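Local coordinates for protein pyrrolysyl-tRNA synthetase (Desulfitobacterium hafniense, PDB 3DSQ) that probably attaches pyrrolysine to its tRNA, using ATP, as a homodimeric class II aminoacyl-tRNA synthetase, at residues B[77-82]-B[199-204]; B[83-86]-B[90-93]; B[129-134]-B[152-157]. All blocks are in the same frame, centred on the assembly; numbering follows the deposited sequence.

Contact 1 (B[77-82]-B[199-204])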
loop_
_atom_site.group_PDB
_atom_site.type_symbol
_atom_site.label_atom_id
_atom_site.label_comp_id
_atom_site.label_asym_id
_atom_site.label_seq_id
_atom_site.Cartn_x
_atom_site.Cartn_y
_atom_site.Cartn_z
ATOM N N GLU B 77 10.466 -1.385 -0.899
ATOM C CA GLU B 77 9.428 -1.617 -1.895
ATOM C C GLU B 77 9.821 -1.165 -3.299
ATOM O O GLU B 77 9.613 -1.891 -4.276
ATOM C CB GLU B 77 8.123 -0.928 -1.478
ATOM C CG GLU B 77 7.283 -1.745 -0.516
ATOM C CD GLU B 77 5.923 -1.121 -0.247
ATOM O OE1 GLU B 77 5.410 -0.406 -1.137
ATOM O OE2 GLU B 77 5.358 -1.359 0.844
ATOM N N GLU B 78 10.383 0.034 -3.411
ATOM C CA GLU B 78 10.783 0.515 -4.722
ATOM C C GLU B 78 11.964 -0.308 -5.236
ATOM O O GLU B 78 12.039 -0.630 -6.422
ATOM C CB GLU B 78 11.169 1.995 -4.667
ATOM C CG GLU B 78 11.383 2.596 -6.057
ATOM C CD GLU B 78 12.012 3.971 -6.020
ATOM O OE1 GLU B 78 11.368 4.915 -5.517
ATOM O OE2 GLU B 78 13.160 4.111 -6.493
ATOM N N LYS B 79 12.873 -0.638 -4.326
ATOM C CA LYS B 79 14.070 -1.422 -4.624
ATOM C C LYS B 79 13.739 -2.790 -5.214
ATOM O O LYS B 79 14.331 -3.212 -6.207
ATOM C CB LYS B 79 14.889 -1.610 -3.341
ATOM C CG LYS B 79 16.126 -2.507 -3.467
ATOM C CD LYS B 79 17.250 -1.862 -4.281
ATOM C CE LYS B 79 18.444 -2.807 -4.396
ATOM N NZ LYS B 79 19.578 -2.236 -5.183
ATOM N N LEU B 80 12.793 -3.483 -4.593
ATOM C CA LEU B 80 12.396 -4.805 -5.053
ATOM C C LEU B 80 11.655 -4.746 -6.386
ATOM O O LEU B 80 11.869 -5.588 -7.254
ATOM C CB LEU B 80 11.521 -5.491 -3.998
ATOM C CG LEU B 80 12.142 -5.748 -2.621
ATOM C CD1 LEU B 80 11.119 -6.436 -1.716
ATOM C CD2 LEU B 80 13.379 -6.615 -2.760
ATOM N N ALA B 81 10.793 -3.748 -6.549
ATOM C CA ALA B 81 10.024 -3.604 -7.780
ATOM C C ALA B 81 10.931 -3.379 -8.990
ATOM O O ALA B 81 10.797 -4.058 -10.008
ATOM C CB ALA B 81 9.034 -2.451 -7.646
ATOM N N LYS B 82 11.849 -2.423 -8.885
ATOM C CA LYS B 82 12.769 -2.147 -9.988
ATOM C C LYS B 82 13.562 -3.389 -10.382
ATOM O O LYS B 82 13.708 -3.691 -11.562
ATOM C CB LYS B 82 13.733 -1.014 -9.614
ATOM C CG LYS B 82 13.043 0.333 -9.482
ATOM C CD LYS B 82 14.013 1.449 -9.158
ATOM C CE LYS B 82 13.300 2.793 -9.153
ATOM N NZ LYS B 82 14.239 3.908 -8.839
ATOM N N LEU B 199 16.439 -11.349 -2.668
ATOM C CA LEU B 199 17.339 -11.199 -1.540
ATOM C C LEU B 199 18.524 -10.298 -1.869
ATOM O O LEU B 199 19.041 -9.603 -0.993
ATOM C CB LEU B 199 17.804 -12.574 -1.068
ATOM C CG LEU B 199 16.643 -13.424 -0.541
ATOM C CD1 LEU B 199 17.114 -14.830 -0.258
ATOM C CD2 LEU B 199 16.067 -12.781 0.714
ATOM N N GLU B 200 18.948 -10.292 -3.128
ATOM C CA GLU B 200 20.064 -9.444 -3.517
ATOM C C GLU B 200 19.607 -7.993 -3.509
ATOM O O GLU B 200 20.309 -7.107 -3.019
ATOM C CB GLU B 200 20.581 -9.812 -4.907
ATOM C CG GLU B 200 21.740 -8.934 -5.363
ATOM C CD GLU B 200 22.930 -8.977 -4.408
ATOM O OE1 GLU B 200 23.801 -8.085 -4.500
ATOM O OE2 GLU B 200 23.003 -9.902 -3.567
ATOM N N ALA B 201 18.421 -7.751 -4.051
ATOM C CA ALA B 201 17.889 -6.401 -4.076
ATOM C C ALA B 201 17.595 -5.931 -2.651
ATOM O O ALA B 201 17.650 -4.736 -2.369
ATOM C CB ALA B 201 16.625 -6.348 -4.925
ATOM N N ALA B 202 17.292 -6.872 -1.760
ATOM C CA ALA B 202 16.983 -6.546 -0.365
ATOM C C ALA B 202 18.216 -6.429 0.529
ATOM O O ALA B 202 18.097 -6.322 1.752
ATOM C CB ALA B 202 16.031 -7.587 0.217
ATOM N N GLY B 203 19.401 -6.461 -0.068
ATOM C CA GLY B 203 20.611 -6.348 0.725
ATOM C C GLY B 203 20.829 -7.472 1.721
ATOM O O GLY B 203 21.355 -7.256 2.810
ATOM N N ILE B 204 20.411 -8.676 1.360
ATOM C CA ILE B 204 20.599 -9.830 2.223
ATOM C C ILE B 204 21.455 -10.817 1.435
ATOM O O ILE B 204 21.049 -11.302 0.377
ATOM C CB ILE B 204 19.241 -10.446 2.619
ATOM C CG1 ILE B 204 18.515 -9.478 3.561
ATOM C CG2 ILE B 204 19.439 -11.811 3.260
ATOM C CD1 ILE B 204 17.197 -9.983 4.106
#
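Two carbons of a lysine sit unusually close to one backbone oxygen. Lys79 CG and Lys79 CE each lie 2.9 Å from Ala201 O, with CD arched away between them. This is tighter than normal packing, so the exact placing of this exposed side chain is doubtful. Ala201 is the last residue of helix 187-201, which ends in a Schellman motif. Ile204 N bonds to Leu199 O at 2.9 Å, and Gly203 N bonds to Glu200 O. Gly203 is the C-prime residue and has a positive phi.

CG of Lys79 is anti to the backbone N (chi1 175°). A bend at chi2 (71°) then lays the aliphatic chain over the helix end. Its carbons rather than its amine touch Ala201.

Deeper in, Leu80 takes over the packing. The small methyls of the two alanines admit its CD2 branch, which lies 3.9 Å from Ala201 CB. The contact thus joins helix 72-85 to helix 187-201. Leu80 also rests on Leu257 of helix 257-265 and on Leu175 of the class II sheet. Ala202 O is hydrogen-bonded by Arg264. At the inner limit of the contact, Leu80 CD2 meets Ala202 CB at 4.1 Å.

Contact 2 (B[83-86]-B[90-93])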
loop_
_atom_site.group_PDB
_atom_site.type_symbol
_atom_site.label_atom_id
_atom_site.label_comp_id
_atom_site.label_asym_id
_atom_site.label_seq_id
_atom_site.Cartn_x
_atom_site.Cartn_y
_atom_site.Cartn_z
ATOM N N ALA B 83 14.059 -4.116 -9.390
ATOM C CA ALA B 83 14.835 -5.320 -9.651
ATOM C C ALA B 83 14.053 -6.389 -10.415
ATOM O O ALA B 83 14.621 -7.133 -11.216
ATOM C CB ALA B 83 15.364 -5.891 -8.341
ATOM N N LEU B 84 12.749 -6.468 -10.179
ATOM C CA LEU B 84 11.940 -7.467 -10.871
ATOM C C LEU B 84 11.498 -6.976 -12.249
ATOM O O LEU B 84 11.274 -7.770 -13.160
ATOM C CB LEU B 84 10.733 -7.843 -10.011
ATOM C CG LEU B 84 11.139 -8.596 -8.743
ATOM C CD1 LEU B 84 9.933 -8.833 -7.837
ATOM C CD2 LEU B 84 11.771 -9.914 -9.149
ATOM N N HIS B 85 11.374 -5.661 -12.390
ATOM C CA HIS B 85 11.000 -5.059 -13.663
ATOM C C HIS B 85 12.158 -5.333 -14.627
ATOM O O HIS B 85 11.952 -5.575 -15.818
ATOM C CB HIS B 85 10.822 -3.546 -13.505
ATOM C CG HIS B 85 9.664 -3.152 -12.645
ATOM N ND1 HIS B 85 9.595 -1.931 -12.010
ATOM C CD2 HIS B 85 8.515 -3.802 -12.338
ATOM C CE1 HIS B 85 8.454 -1.846 -11.345
ATOM N NE2 HIS B 85 7.782 -2.968 -11.530
ATOM N N GLN B 86 13.374 -5.305 -14.088
ATOM C CA GLN B 86 14.581 -5.534 -14.878
ATOM C C GLN B 86 14.699 -6.998 -15.280
ATOM O O GLN B 86 15.510 -7.351 -16.137
ATOM C CB GLN B 86 15.823 -5.095 -14.089
ATOM C CG GLN B 86 15.747 -3.651 -13.619
ATOM C CD GLN B 86 17.053 -3.130 -13.038
ATOM O OE1 GLN B 86 17.821 -3.878 -12.430
ATOM N NE2 GLN B 86 17.302 -1.836 -13.210
ATOM N N VAL B 90 6.053 -8.347 -14.611
ATOM C CA VAL B 90 5.037 -7.307 -14.711
ATOM C C VAL B 90 4.373 -7.123 -13.354
ATOM O O VAL B 90 3.790 -8.060 -12.816
ATOM C CB VAL B 90 3.953 -7.687 -15.724
ATOM C CG1 VAL B 90 2.790 -6.692 -15.633
ATOM C CG2 VAL B 90 4.551 -7.714 -17.139
ATOM N N GLN B 91 4.457 -5.913 -12.814
ATOM C CA GLN B 91 3.866 -5.627 -11.512
ATOM C C GLN B 91 2.375 -5.311 -11.637
ATOM O O GLN B 91 1.964 -4.601 -12.549
ATOM C CB GLN B 91 4.596 -4.449 -10.858
ATOM C CG GLN B 91 4.204 -4.219 -9.414
ATOM C CD GLN B 91 5.031 -3.145 -8.751
ATOM O OE1 GLN B 91 5.798 -2.419 -9.416
ATOM N NE2 GLN B 91 4.885 -3.026 -7.428
ATOM N N VAL B 92 1.569 -5.867 -10.734
ATOM C CA VAL B 92 0.127 -5.603 -10.739
ATOM C C VAL B 92 -0.329 -5.128 -9.365
ATOM O O VAL B 92 0.340 -5.356 -8.365
ATOM C CB VAL B 92 -0.696 -6.863 -11.111
ATOM C CG1 VAL B 92 -0.284 -7.365 -12.471
ATOM C CG2 VAL B 92 -0.513 -7.955 -10.036
ATOM N N VAL B 93 -1.466 -4.444 -9.330
ATOM C CA VAL B 93 -2.032 -3.958 -8.084
ATOM C C VAL B 93 -3.531 -4.305 -8.091
ATOM O O VAL B 93 -4.325 -3.783 -8.890
ATOM C CB VAL B 93 -1.788 -2.433 -7.911
ATOM C CG1 VAL B 93 -2.426 -1.641 -9.037
ATOM C CG2 VAL B 93 -2.310 -1.994 -6.564
#
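His85 and Gln91 make the whole contact between the end of helix 72-85 and strand 90-91. Its tight part is a single polar pair. His85 NE2 donates to Gln91 OE1 at 3.0 Å. The N-H to acceptor angle is 133°, so the bond is clearly bent. The oxygen lies near the ring plane, at the ring edge, but the donor is tilted from the amide carbonyl plane. Ring and amide planes are 46° apart. Gln91 CB closes on the same ring edge, 3.6 Å from His85 NE2. CG of Gln91 is anti to its backbone N (chi1 -171°) and the chain beyond is extended, which carries OE1 to the imidazole.

Around this close pair the contact is small and looser, and His85 stays partly exposed. Arg70 of the second subunit packs on His85, and Leu74 of that subunit on Gln91.

With an alanine in place of His85, Gln91 OE1 would lose its imidazole donor and the amide would probably be freer to turn. A helix followed by an interface strand fits motif 1 of class II synthetases. Since the amide oxygen is the acceptor, the chemistry implies that NE2 of His85 carries a hydrogen.

Contact 3 (B[129-134]-B[152-157])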
loop_
_atom_site.group_PDB
_atom_site.type_symbol
_atom_site.label_atom_id
_atom_site.label_comp_id
_atom_site.label_asym_id
_atom_site.label_seq_id
_atom_site.Cartn_x
_atom_site.Cartn_y
_atom_site.Cartn_z
ATOM N N PRO B 129 -5.920 -12.126 3.004
ATOM C CA PRO B 129 -4.912 -12.589 3.958
ATOM C C PRO B 129 -3.623 -12.873 3.188
ATOM O O PRO B 129 -2.562 -13.017 3.774
ATOM C CB PRO B 129 -5.527 -13.868 4.519
ATOM C CG PRO B 129 -6.197 -14.432 3.331
ATOM C CD PRO B 129 -6.879 -13.209 2.705
ATOM N N MET B 130 -3.739 -12.985 1.866
ATOM C CA MET B 130 -2.583 -13.243 1.018
ATOM C C MET B 130 -2.888 -12.743 -0.388
ATOM O O MET B 130 -4.025 -12.393 -0.692
ATOM C CB MET B 130 -2.236 -14.741 0.989
ATOM C CG MET B 130 -3.096 -15.593 0.075
ATOM S SD MET B 130 -4.681 -16.102 0.790
ATOM C CE MET B 130 -4.251 -17.739 1.355
ATOM N N LEU B 131 -1.871 -12.714 -1.242
ATOM C CA LEU B 131 -2.024 -12.220 -2.605
ATOM C C LEU B 131 -2.389 -13.290 -3.626
ATOM O O LEU B 131 -2.863 -12.975 -4.711
ATOM C CB LEU B 131 -0.721 -11.537 -3.048
ATOM C CG LEU B 131 -0.263 -10.321 -2.247
ATOM C CD1 LEU B 131 1.104 -9.876 -2.762
ATOM C CD2 LEU B 131 -1.292 -9.189 -2.375
ATOM N N ALA B 132 -2.169 -14.552 -3.275
ATOM C CA ALA B 132 -2.430 -15.668 -4.182
ATOM C C ALA B 132 -3.733 -15.664 -4.983
ATOM O O ALA B 132 -3.702 -15.617 -6.215
ATOM C CB ALA B 132 -2.291 -16.981 -3.424
ATOM N N PRO B 133 -4.895 -15.706 -4.306
ATOM C CA PRO B 133 -6.150 -15.711 -5.068
ATOM C C PRO B 133 -6.246 -14.680 -6.182
ATOM O O PRO B 133 -6.706 -14.986 -7.284
ATOM C CB PRO B 133 -7.226 -15.531 -3.988
ATOM C CG PRO B 133 -6.495 -14.902 -2.838
ATOM C CD PRO B 133 -5.153 -15.594 -2.861
ATOM N N ASN B 134 -5.809 -13.460 -5.903
ATOM C CA ASN B 134 -5.861 -12.403 -6.903
ATOM C C ASN B 134 -4.907 -12.653 -8.067
ATOM O O ASN B 134 -5.233 -12.342 -9.210
ATOM C CB ASN B 134 -5.554 -11.052 -6.256
ATOM C CG ASN B 134 -6.699 -10.550 -5.408
ATOM O OD1 ASN B 134 -7.700 -11.259 -5.214
ATOM N ND2 ASN B 134 -6.571 -9.327 -4.897
ATOM N N ILE B 152 4.544 -12.385 -13.320
ATOM C CA ILE B 152 3.744 -11.392 -12.617
ATOM C C ILE B 152 4.058 -11.323 -11.116
ATOM O O ILE B 152 4.386 -12.331 -10.498
ATOM C CB ILE B 152 2.247 -11.726 -12.803
ATOM C CG1 ILE B 152 1.847 -11.492 -14.259
ATOM C CG2 ILE B 152 1.396 -10.923 -11.846
ATOM C CD1 ILE B 152 1.780 -10.055 -14.661
ATOM N N PHE B 153 3.963 -10.133 -10.532
ATOM C CA PHE B 153 4.195 -9.991 -9.100
ATOM C C PHE B 153 3.425 -8.812 -8.545
ATOM O O PHE B 153 3.019 -7.928 -9.291
ATOM C CB PHE B 153 5.685 -9.811 -8.772
ATOM C CG PHE B 153 6.213 -8.427 -9.033
ATOM C CD1 PHE B 153 6.558 -8.029 -10.317
ATOM C CD2 PHE B 153 6.404 -7.533 -7.978
ATOM C CE1 PHE B 153 7.092 -6.763 -10.550
ATOM C CE2 PHE B 153 6.936 -6.266 -8.196
ATOM C CZ PHE B 153 7.282 -5.878 -9.484
ATOM N N GLU B 154 3.200 -8.834 -7.233
ATOM C CA GLU B 154 2.517 -7.748 -6.541
ATOM C C GLU B 154 3.141 -7.572 -5.165
ATOM O O GLU B 154 3.564 -8.530 -4.526
ATOM C CB GLU B 154 0.997 -8.012 -6.398
ATOM C CG GLU B 154 0.243 -6.844 -5.694
ATOM C CD GLU B 154 -1.293 -6.953 -5.733
ATOM O OE1 GLU B 154 -1.971 -6.020 -5.237
ATOM O OE2 GLU B 154 -1.822 -7.955 -6.257
ATOM N N ILE B 155 3.226 -6.326 -4.734
ATOM C CA ILE B 155 3.766 -5.982 -3.429
ATOM C C ILE B 155 2.591 -5.259 -2.787
ATOM O O ILE B 155 2.147 -4.245 -3.304
ATOM C CB ILE B 155 4.932 -4.982 -3.534
ATOM C CG1 ILE B 155 6.119 -5.622 -4.272
ATOM C CG2 ILE B 155 5.335 -4.526 -2.136
ATOM C CD1 ILE B 155 7.347 -4.701 -4.394
ATOM N N GLY B 156 2.065 -5.774 -1.685
ATOM C CA GLY B 156 0.936 -5.085 -1.099
ATOM C C GLY B 156 0.451 -5.592 0.239
ATOM O O GLY B 156 0.720 -6.714 0.653
ATOM N N THR B 157 -0.305 -4.736 0.898
ATOM C CA THR B 157 -0.832 -5.014 2.215
ATOM C C THR B 157 -1.769 -6.210 2.255
ATOM O O THR B 157 -2.646 -6.350 1.413
ATOM C CB THR B 157 -1.567 -3.776 2.757
ATOM O OG1 THR B 157 -0.697 -2.641 2.654
ATOM C CG2 THR B 157 -1.962 -3.974 4.231
#
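Leu131 meets Glu154 and Gly156 of strand 150-159, and the residues before it lead the chain in. The CB atoms of Pro129 and Met130 both point away from the strand.

Leu131 comes next, and its CB points toward the strand. With CG anti to the carbonyl carbon (chi1 -61°), the fork of the side chain is directed at Glu154 and spans it with both methyls. CD1 rests 3.3 Å from Glu154 O and 4.1 Å from Glu154 CB. CD2 lies along the acid end of the same residue, 4.0 Å from Glu154 CD. CD1 also approaches Gly156 N at 4.3 Å, so the glycine brings its backbone close to the leucine. Leu131 touches Asn176 on the next strand as well.

Glu154 reaches out with its CG anti to the backbone N (chi1 -179°) and an extended chain, which brings the carboxylate alongside Leu131 CD2. This acid group is buried but well supplied. OE1 makes a salt bridge with Arg128, and OE2 takes a hydrogen bond with Thr94 OG1.

Helix 132-142 follows. Asn134 ND2 bonds to the same Thr94 OG1, which ties the first turn of the helix to the neighbourhood of the acid. Strand 150-159 pairs antiparallel with strand 171-180, consistent with motif 2 of the class II synthetase catalytic fold.

Overall arrangement
The three contacts tie helices and strands around one sheet. Contacts 1 and 2 share helix 72-85; their centres are about 11 Å apart, and Ala201 CB touches Ala83 CB at 3.7 Å. Contacts 2 and 3 are about 12 Å apart between centres. They meet through neighbouring strands, where Val92 N lies 2.9 Å from Phe153 O, a probable hydrogen bond. Contacts 1 and 3 are about 17 Å apart between centres, but Ile155 CD1 reaches Glu77 O at 3.6 Å. All three touch the second subunit. The sodium ion is bound by Ser163, Gln164 and Gln167, in the connection that follows strand 150-159 of contact 3.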